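Local atomic coordinates of S-locus protein 11 (Brassica rapa subsp. oleifera, PDB entry 5GYY), a protein that probably serves as the pollen self-incompatibility ligand recognised by the stigma receptor kinase, as a small secreted disulfide-rich member of the defensin-like family. Residues C[28-31]-C[32-36]. Sequence-based numbering, arbitrary orientation.
Sequences EAFY and TNKTN
With chi1 at 63°, Thr35 places OG1 between its own backbone N and carbonyl carbon, whereas Tyr31 swings CG opposite its backbone N and beside its carbonyl carbon; together these two rotations bring the hydroxyl over one face of the phenol ring. OG1 lies 3.1 Å above that plane, offset toward the rim, with Tyr31 CE2 at 3.2 Å; the methyl CG2 of Thr35 approaches Tyr31 CE1 at 3.6 Å. The same hydroxyl donates to Tyr31 O (OG1 to O 3.1 Å) from above the carbonyl plane, 54° out of it. That oxygen also takes a weak bond from Thr35 N and the weak second branch of the Lys34 amide, whose main acceptor is Phe30 O, where the helix runs out. One turn earlier the i to i+4 bonds are straighter: Thr32 N reaches Glu28 O at 3.0 Å with an N-H...O angle of 173°, and Asn33 N reaches Ala29 O, but the Lys34 bond to Phe30 O is already bent to 138°. Asn36 then leaves helical geometry with positive phi, and its N bonds to Thr32 O.

These residues form the C-terminal end of helix 23-35, the single helix of a defensin-like alpha/beta fold, which packs on a three-stranded antiparallel sheet. Tyr31 faces that sheet, meeting Leu13, Cys55 and Ile57 and stacking edge-to-face with His11.

On another side of the helix Lys34, bent at chi2 and chi4, crosses Phe30 obliquely, its CE 3.6 Å from Phe30 CE1. Lys34 NZ donates to Asn33 OD1 in the carbonyl plane at 2.8 Å, while OD1 itself sits at the edge of the Phe30 ring. NZ also forms salt bridges to acidic side chains of one chain of another protein and a hydrogen bond to the backbone of a second, with Phe30 packing against both, placing this face at a protein-protein interface.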
# COMPACT_ATOMS: atom_id res chain seq x y z
N GLU C 28 -24.61 -2.28 4.15
CA GLU C 28 -25.93 -2.87 4.38
C GLU C 28 -26.69 -3.07 3.08
O GLU C 28 -27.34 -4.10 2.87
CB GLU C 28 -26.75 -2.01 5.34
CG GLU C 28 -26.29 -2.09 6.79
CD GLU C 28 -26.74 -0.89 7.63
OE1 GLU C 28 -27.58 -0.10 7.14
OE2 GLU C 28 -26.25 -0.74 8.77
N ALA C 29 -26.60 -2.09 2.19
CA ALA C 29 -27.22 -2.18 0.89
C ALA C 29 -26.54 -3.30 0.09
O ALA C 29 -27.22 -4.06 -0.60
CB ALA C 29 -27.10 -0.82 0.15
N PHE C 30 -25.21 -3.37 0.20
CA PHE C 30 -24.38 -4.40 -0.43
C PHE C 30 -24.84 -5.78 0.06
O PHE C 30 -25.03 -6.70 -0.74
CB PHE C 30 -22.91 -4.15 -0.06
CG PHE C 30 -21.92 -5.04 -0.80
CD1 PHE C 30 -22.25 -5.64 -2.01
CD2 PHE C 30 -20.65 -5.27 -0.28
CE1 PHE C 30 -21.32 -6.45 -2.69
CE2 PHE C 30 -19.73 -6.07 -0.94
CZ PHE C 30 -20.07 -6.66 -2.16
N TYR C 31 -25.05 -5.90 1.37
CA TYR C 31 -25.52 -7.15 1.95
C TYR C 31 -26.87 -7.56 1.37
O TYR C 31 -27.02 -8.68 0.87
CB TYR C 31 -25.59 -7.07 3.47
CG TYR C 31 -26.20 -8.31 4.11
CD1 TYR C 31 -25.44 -9.47 4.27
CD2 TYR C 31 -27.52 -8.32 4.54
CE1 TYR C 31 -25.99 -10.61 4.84
CE2 TYR C 31 -28.09 -9.46 5.11
CZ TYR C 31 -27.32 -10.60 5.26
OH TYR C 31 -27.86 -11.72 5.83
N THR C 32 -27.83 -6.65 1.42
CA THR C 32 -29.16 -6.92 0.89
C THR C 32 -29.10 -7.37 -0.56
O THR C 32 -29.74 -8.35 -0.95
CB THR C 32 -30.05 -5.70 1.01
OG1 THR C 32 -30.12 -5.30 2.38
CG2 THR C 32 -31.45 -6.01 0.48
N ASN C 33 -28.31 -6.65 -1.36
CA ASN C 33 -28.12 -7.01 -2.75
C ASN C 33 -27.56 -8.43 -2.95
O ASN C 33 -27.87 -9.10 -3.94
CB ASN C 33 -27.21 -5.99 -3.43
CG ASN C 33 -26.44 -6.58 -4.57
OD1 ASN C 33 -25.32 -7.05 -4.40
ND2 ASN C 33 -27.06 -6.60 -5.75
N LYS C 34 -26.72 -8.87 -2.01
CA LYS C 34 -26.09 -10.19 -2.04
C LYS C 34 -26.92 -11.35 -1.44
O LYS C 34 -26.68 -12.50 -1.77
CB LYS C 34 -24.72 -10.13 -1.36
CG LYS C 34 -23.64 -9.44 -2.16
CD LYS C 34 -23.35 -10.20 -3.45
CE LYS C 34 -22.35 -9.45 -4.32
NZ LYS C 34 -23.04 -8.48 -5.21
N THR C 35 -27.85 -11.05 -0.54
CA THR C 35 -28.57 -12.12 0.17
C THR C 35 -30.09 -12.04 0.07
O THR C 35 -30.78 -12.97 0.48
CB THR C 35 -28.18 -12.18 1.65
OG1 THR C 35 -28.57 -10.96 2.31
CG2 THR C 35 -26.68 -12.41 1.79
N ASN C 36 -30.58 -10.92 -0.44
CA ASN C 36 -32.00 -10.62 -0.54
C ASN C 36 -32.67 -10.43 0.82
O ASN C 36 -33.89 -10.35 0.92
CB ASN C 36 -32.75 -11.69 -1.34
CG ASN C 36 -32.78 -11.39 -2.81
OD1 ASN C 36 -31.98 -11.93 -3.57
ND2 ASN C 36 -33.69 -10.52 -3.23